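Local coordinates for iron binding protein FbpA (Mannheimia haemolytica, PDB 1Q35) that binds ferric iron and probably serves as the periplasmic solute-binding component of a bacterial iron-uptake system, at residues Asn83-Phe88 with Val271-Glu276; Ala102-Thr107 with Ala216-Pro221. All blocks are in the same frame, centred on the assembly; numbering follows the deposited sequence.

In the fold
From the N terminus, the chain first builds the parallel strands and helices of one lobe and reaches helix 78-83, whose last residue and the loop after it form the first half of interaction 1. Strand 96-108 then runs out of this region, and its far part, 102-107, is the first half of interaction 2. That contact closes when strand 216-219 pairs antiparallel with it, after an excursion of just over a hundred residues, nearly half of them helical. The chain returns along strand 228-236, and the loop after strand 269-270 finally meets 83-88, so interaction 1 encloses interaction 2 in sequence. Their centres lie about 24 Å apart, and strand 96-108 spans the distance between them.

Interaction 1. Residues Asn83-Phe88 with Val271-Glu276; sequences NIPAQF and VKEGIE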
loop_
_atom_site.group_PDB
_atom_site.type_symbol
_atom_site.label_atom_id
_atom_site.label_comp_id
_atom_site.label_asym_id
_atom_site.label_seq_id
_atom_site.Cartn_x
_atom_site.Cartn_y
_atom_site.Cartn_z
ATOM N N ASN A 83 -18.942 7.936 5.422
ATOM C CA ASN A 83 -17.564 8.023 5.906
ATOM C C ASN A 83 -16.514 7.933 4.807
ATOM O O ASN A 83 -15.490 8.610 4.880
ATOM C CB ASN A 83 -17.299 6.935 6.948
ATOM C CG ASN A 83 -17.968 7.221 8.279
ATOM O OD1 ASN A 83 -18.378 8.351 8.556
ATOM N ND2 ASN A 83 -18.075 6.199 9.116
ATOM N N ILE A 84 -16.755 7.098 3.802
ATOM C CA ILE A 84 -15.773 6.843 2.749
ATOM C C ILE A 84 -16.187 7.567 1.470
ATOM O O ILE A 84 -17.242 7.261 0.910
ATOM C CB ILE A 84 -15.638 5.324 2.476
ATOM C CG1 ILE A 84 -15.310 4.571 3.773
ATOM C CG2 ILE A 84 -14.575 5.078 1.397
ATOM C CD1 ILE A 84 -15.265 3.055 3.628
ATOM N N PRO A 85 -15.392 8.528 1.001
ATOM C CA PRO A 85 -15.684 9.188 -0.273
ATOM C C PRO A 85 -15.820 8.170 -1.398
ATOM O O PRO A 85 -15.147 7.138 -1.373
ATOM C CB PRO A 85 -14.464 10.086 -0.492
ATOM C CG PRO A 85 -13.936 10.341 0.862
ATOM C CD PRO A 85 -14.181 9.081 1.636
ATOM N N ALA A 86 -16.683 8.460 -2.368
ATOM C CA ALA A 86 -17.003 7.516 -3.437
ATOM C C ALA A 86 -15.779 7.037 -4.220
ATOM O O ALA A 86 -15.746 5.902 -4.682
ATOM C CB ALA A 86 -18.031 8.128 -4.388
ATOM N N GLN A 87 -14.773 7.900 -4.365
ATOM C CA GLN A 87 -13.581 7.558 -5.134
ATOM C C GLN A 87 -12.691 6.515 -4.454
ATOM O O GLN A 87 -11.792 5.977 -5.088
ATOM C CB GLN A 87 -12.759 8.812 -5.449
ATOM C CG GLN A 87 -12.027 9.422 -4.259
ATOM C CD GLN A 87 -10.970 10.422 -4.671
ATOM O OE1 GLN A 87 -11.049 11.595 -4.308
ATOM N NE2 GLN A 87 -9.976 9.965 -5.424
ATOM N N PHE A 88 -12.947 6.243 -3.176
ATOM C CA PHE A 88 -12.160 5.275 -2.409
ATOM C C PHE A 88 -12.940 4.015 -2.054
ATOM O O PHE A 88 -12.529 3.273 -1.176
ATOM C CB PHE A 88 -11.616 5.935 -1.138
ATOM C CG PHE A 88 -10.732 7.117 -1.408
ATOM C CD1 PHE A 88 -9.657 7.008 -2.283
ATOM C CD2 PHE A 88 -10.987 8.341 -0.814
ATOM C CE1 PHE A 88 -8.841 8.098 -2.548
ATOM C CE2 PHE A 88 -10.168 9.439 -1.075
ATOM C CZ PHE A 88 -9.097 9.312 -1.944
ATOM N N VAL A 271 -9.125 8.007 4.678
ATOM C CA VAL A 271 -10.097 8.272 3.612
ATOM C C VAL A 271 -11.209 9.218 4.080
ATOM O O VAL A 271 -11.784 9.945 3.272
ATOM C CB VAL A 271 -10.726 6.983 3.018
ATOM C CG1 VAL A 271 -9.655 6.120 2.358
ATOM C CG2 VAL A 271 -11.512 6.191 4.062
ATOM N N LYS A 272 -11.506 9.216 5.375
ATOM C CA LYS A 272 -12.620 10.008 5.899
ATOM C C LYS A 272 -12.252 11.486 5.937
ATOM O O LYS A 272 -11.226 11.866 6.499
ATOM C CB LYS A 272 -13.019 9.526 7.294
ATOM C CG LYS A 272 -14.252 10.228 7.866
ATOM C CD LYS A 272 -14.720 9.563 9.146
ATOM C CE LYS A 272 -15.703 10.433 9.922
ATOM N NZ LYS A 272 -16.832 10.912 9.086
ATOM N N GLU A 273 -13.092 12.315 5.323
ATOM C CA GLU A 273 -12.878 13.758 5.296
ATOM C C GLU A 273 -13.012 14.354 6.692
ATOM O O GLU A 273 -13.823 13.903 7.500
ATOM C CB GLU A 273 -13.871 14.427 4.342
ATOM C CG GLU A 273 -13.647 14.073 2.884
ATOM C CD GLU A 273 -14.574 14.829 1.954
ATOM O OE1 GLU A 273 -14.216 15.954 1.541
ATOM O OE2 GLU A 273 -15.659 14.297 1.640
ATOM N N GLY A 274 -12.188 15.360 6.973
ATOM C CA GLY A 274 -12.208 16.036 8.259
ATOM C C GLY A 274 -11.308 15.414 9.310
ATOM O O GLY A 274 -11.193 15.948 10.411
ATOM N N ILE A 275 -10.678 14.283 8.989
ATOM C CA ILE A 275 -9.714 13.658 9.886
ATOM C C ILE A 275 -8.319 14.110 9.474
ATOM O O ILE A 275 -7.869 13.808 8.369
ATOM C CB ILE A 275 -9.810 12.115 9.826
ATOM C CG1 ILE A 275 -11.248 11.636 10.073
ATOM C CG2 ILE A 275 -8.861 11.486 10.842
ATOM C CD1 ILE A 275 -11.828 12.021 11.429
ATOM N N GLU A 276 -7.645 14.842 10.356
ATOM C CA GLU A 276 -6.320 15.374 10.054
ATOM C C GLU A 276 -5.277 14.259 10.044
ATOM O O GLU A 276 -5.357 13.326 10.843
ATOM C CB GLU A 276 -5.919 16.435 11.084
ATOM C CG GLU A 276 -6.717 17.726 11.004
ATOM C CD GLU A 276 -6.404 18.538 9.762
ATOM O OE1 GLU A 276 -7.355 18.934 9.051
ATOM O OE2 GLU A 276 -5.208 18.783 9.489
HETATM O O HOH W 1 -15.779 11.259 4.562
#
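Asn83 and Pro85 meet Val271 and Lys272 in a mixed polar and apolar contact between two loops, one leaving helix 78-83 and the other following strand 269-270. On the apolar side, Val271 splits its two methyls between Ile84 and Phe88. Its CG2 reaches Ile84 CG1 at 4.1 Å, while its CG1 lies 4.0 Å from Phe88 CB and a similar distance from the ring. Pro85 sets CG and CD against the carbonyl oxygen of Val271, CD 3.0 Å from Val271 O. Neighbouring strand 96-108 touches this cluster through Phe96 and Thr100, so the two loops pack beside the central sheet of a periplasmic-binding-protein fold, away from the iron-binding tyrosines. The polar side belongs to Lys272. Its CG is anti to the backbone N (chi1 -175°), and the extended chain bends only at chi4, 52°, where NZ donates to Asn83 OD1 at 3.0 Å from above the carbonyl plane. Asn83 ND2 is held in turn by Ser254 OG. Backbone meets backbone through a water 2.7 Å from Asn83 O that accepts from Glu273 N at 3.0 Å, while the CA of Lys272 makes a C-H...O contact with Asn83 O.

Interaction 2. Residues Ala102-Thr107 with Ala216-Pro221; sequences ARVIYT and AIINFP
Ile105 and Thr107 exchange backbone hydrogen bonds with Asn219 and Ile217, joining strand 96-108, through 102-107, to strand 216-219 as antiparallel neighbours. Ile105 N donates to Asn219 O at 3.1 Å; the return bond from Asn219 N to Ile105 O is weak. Around Thr107 both bonds are sound, Ile217 N reaching Thr107 O at 2.8 Å. Tyr106 and Ile218 form the non-hydrogen-bonded pair between them.

The Asn219 amide adds a side-chain clamp. Its chi1 of -55° puts CG beside the backbone N, and chi2 of -90° turns the amide. ND2 bonds Ile105 O at 2.9 Å and Thr107 OG1 at 3.0 Å, both acceptors near the amide plane. Ile105 O thus takes two N-H groups from one residue. Gly113 O also bonds Thr107 OG1, and Leu115 N donates to Asn219 OD1.

Apolar contacts line both faces. On the face of Tyr106, its ring lies alongside Ile218, CE2 to CG1 3.8 Å, while Val104 CG2 sits over the ring toward its rim. Val104 CG1 reaches Phe220 CD2 at 3.6 Å. On the other face, Ile105 CD1 packs on Pro221 CG at 3.8 Å.

Arg103 turns away to a salt bridge with Asp178, its side chain about 3 Å from that of Tyr142, an iron ligand in another structure of the protein. No iron is bound here; the pairing is part of the mixed sheet of the periplasmic-binding-protein fold and borders the tyrosine-lined ferric site.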
loop_
_atom_site.group_PDB
_atom_site.type_symbol
_atom_site.label_atom_id
_atom_site.label_comp_id
_atom_site.label_asym_id
_atom_site.label_seq_id
_atom_site.Cartn_x
_atom_site.Cartn_y
_atom_site.Cartn_z
ATOM N N ALA A 102 1.125 6.820 -0.242
ATOM C CA ALA A 102 1.885 7.188 -1.423
ATOM C C ALA A 102 3.114 6.296 -1.535
ATOM O O ALA A 102 3.771 6.003 -0.526
ATOM C CB ALA A 102 2.315 8.644 -1.342
ATOM N N ARG A 103 3.447 5.867 -2.748
ATOM C CA ARG A 103 4.716 5.182 -2.965
ATOM C C ARG A 103 5.710 6.242 -3.417
ATOM O O ARG A 103 5.644 6.752 -4.533
ATOM C CB ARG A 103 4.580 4.020 -3.952
ATOM C CG ARG A 103 5.751 3.055 -3.912
ATOM C CD ARG A 103 5.359 1.606 -4.207
ATOM N NE ARG A 103 6.473 0.683 -3.982
ATOM C CZ ARG A 103 6.892 0.275 -2.783
ATOM N NH1 ARG A 103 7.934 -0.535 -2.685
ATOM N NH2 ARG A 103 6.290 0.674 -1.679
ATOM N N VAL A 104 6.587 6.616 -2.494
ATOM C CA VAL A 104 7.454 7.775 -2.635
ATOM C C VAL A 104 8.884 7.381 -2.992
ATOM O O VAL A 104 9.213 6.198 -3.068
ATOM C CB VAL A 104 7.435 8.614 -1.334
ATOM C CG1 VAL A 104 6.011 9.062 -1.020
ATOM C CG2 VAL A 104 8.020 7.848 -0.153
ATOM N N ILE A 105 9.711 8.394 -3.229
ATOM C CA ILE A 105 11.141 8.210 -3.420
ATOM C C ILE A 105 11.858 8.822 -2.227
ATOM O O ILE A 105 11.726 10.015 -1.958
ATOM C CB ILE A 105 11.633 8.854 -4.732
ATOM C CG1 ILE A 105 10.914 8.228 -5.928
ATOM C CG2 ILE A 105 13.153 8.690 -4.860
ATOM C CD1 ILE A 105 11.209 8.887 -7.248
ATOM N N TYR A 106 12.577 7.984 -1.487
ATOM C CA TYR A 106 13.440 8.447 -0.405
ATOM C C TYR A 106 14.821 8.742 -0.960
ATOM O O TYR A 106 15.314 8.005 -1.808
ATOM C CB TYR A 106 13.522 7.385 0.694
ATOM C CG TYR A 106 12.197 7.157 1.378
ATOM C CD1 TYR A 106 11.471 5.982 1.196
ATOM C CD2 TYR A 106 11.654 8.134 2.188
ATOM C CE1 TYR A 106 10.245 5.796 1.824
ATOM C CE2 TYR A 106 10.424 7.958 2.811
ATOM C CZ TYR A 106 9.727 6.793 2.628
ATOM O OH TYR A 106 8.513 6.662 3.265
ATOM N N THR A 107 15.442 9.822 -0.494
ATOM C CA THR A 107 16.798 10.156 -0.924
ATOM C C THR A 107 17.712 10.368 0.267
ATOM O O THR A 107 17.273 10.710 1.358
ATOM C CB THR A 107 16.818 11.421 -1.788
ATOM O OG1 THR A 107 16.163 12.493 -1.093
ATOM C CG2 THR A 107 16.058 11.224 -3.100
ATOM N N ALA A 216 17.417 10.330 5.653
ATOM C CA ALA A 216 16.725 10.341 4.371
ATOM C C ALA A 216 15.721 11.481 4.291
ATOM O O ALA A 216 15.296 12.029 5.309
ATOM C CB ALA A 216 16.026 9.000 4.136
ATOM N N ILE A 217 15.351 11.818 3.061
ATOM C CA ILE A 217 14.334 12.814 2.771
ATOM C C ILE A 217 13.200 12.116 2.025
ATOM O O ILE A 217 13.442 11.333 1.106
ATOM C CB ILE A 217 14.929 13.952 1.920
ATOM C CG1 ILE A 217 15.947 14.749 2.749
ATOM C CG2 ILE A 217 13.824 14.870 1.389
ATOM C CD1 ILE A 217 16.858 15.613 1.913
ATOM N N ILE A 218 11.967 12.401 2.433
ATOM C CA ILE A 218 10.791 11.913 1.715
ATOM C C ILE A 218 10.476 12.849 0.542
ATOM O O ILE A 218 10.432 14.072 0.702
ATOM C CB ILE A 218 9.571 11.731 2.676
ATOM C CG1 ILE A 218 8.389 11.104 1.935
ATOM C CG2 ILE A 218 9.139 13.047 3.331
ATOM C CD1 ILE A 218 7.352 10.488 2.838
ATOM N N ASN A 219 10.281 12.273 -0.640
ATOM C CA ASN A 219 9.987 13.051 -1.842
ATOM C C ASN A 219 8.766 12.489 -2.541
ATOM O O ASN A 219 8.679 11.287 -2.766
ATOM C CB ASN A 219 11.146 13.029 -2.843
ATOM C CG ASN A 219 12.461 13.480 -2.249
ATOM O OD1 ASN A 219 12.798 14.666 -2.280
ATOM N ND2 ASN A 219 13.229 12.528 -1.730
ATOM N N PHE A 220 7.847 13.372 -2.921
ATOM C CA PHE A 220 6.647 13.001 -3.660
ATOM C C PHE A 220 6.877 13.327 -5.131
ATOM O O PHE A 220 6.951 14.505 -5.502
ATOM C CB PHE A 220 5.444 13.788 -3.132
ATOM C CG PHE A 220 5.183 13.574 -1.679
ATOM C CD1 PHE A 220 5.436 14.584 -0.762
ATOM C CD2 PHE A 220 4.682 12.364 -1.220
ATOM C CE1 PHE A 220 5.195 14.387 0.586
ATOM C CE2 PHE A 220 4.438 12.163 0.130
ATOM C CZ PHE A 220 4.699 13.171 1.034
ATOM N N PRO A 221 7.031 12.311 -5.978
ATOM C CA PRO A 221 7.264 12.560 -7.403
ATOM C C PRO A 221 6.227 13.502 -8.013
ATOM O O PRO A 221 5.041 13.437 -7.691
ATOM C CB PRO A 221 7.199 11.159 -8.005
ATOM C CG PRO A 221 7.690 10.296 -6.902
ATOM C CD PRO A 221 7.047 10.866 -5.675
#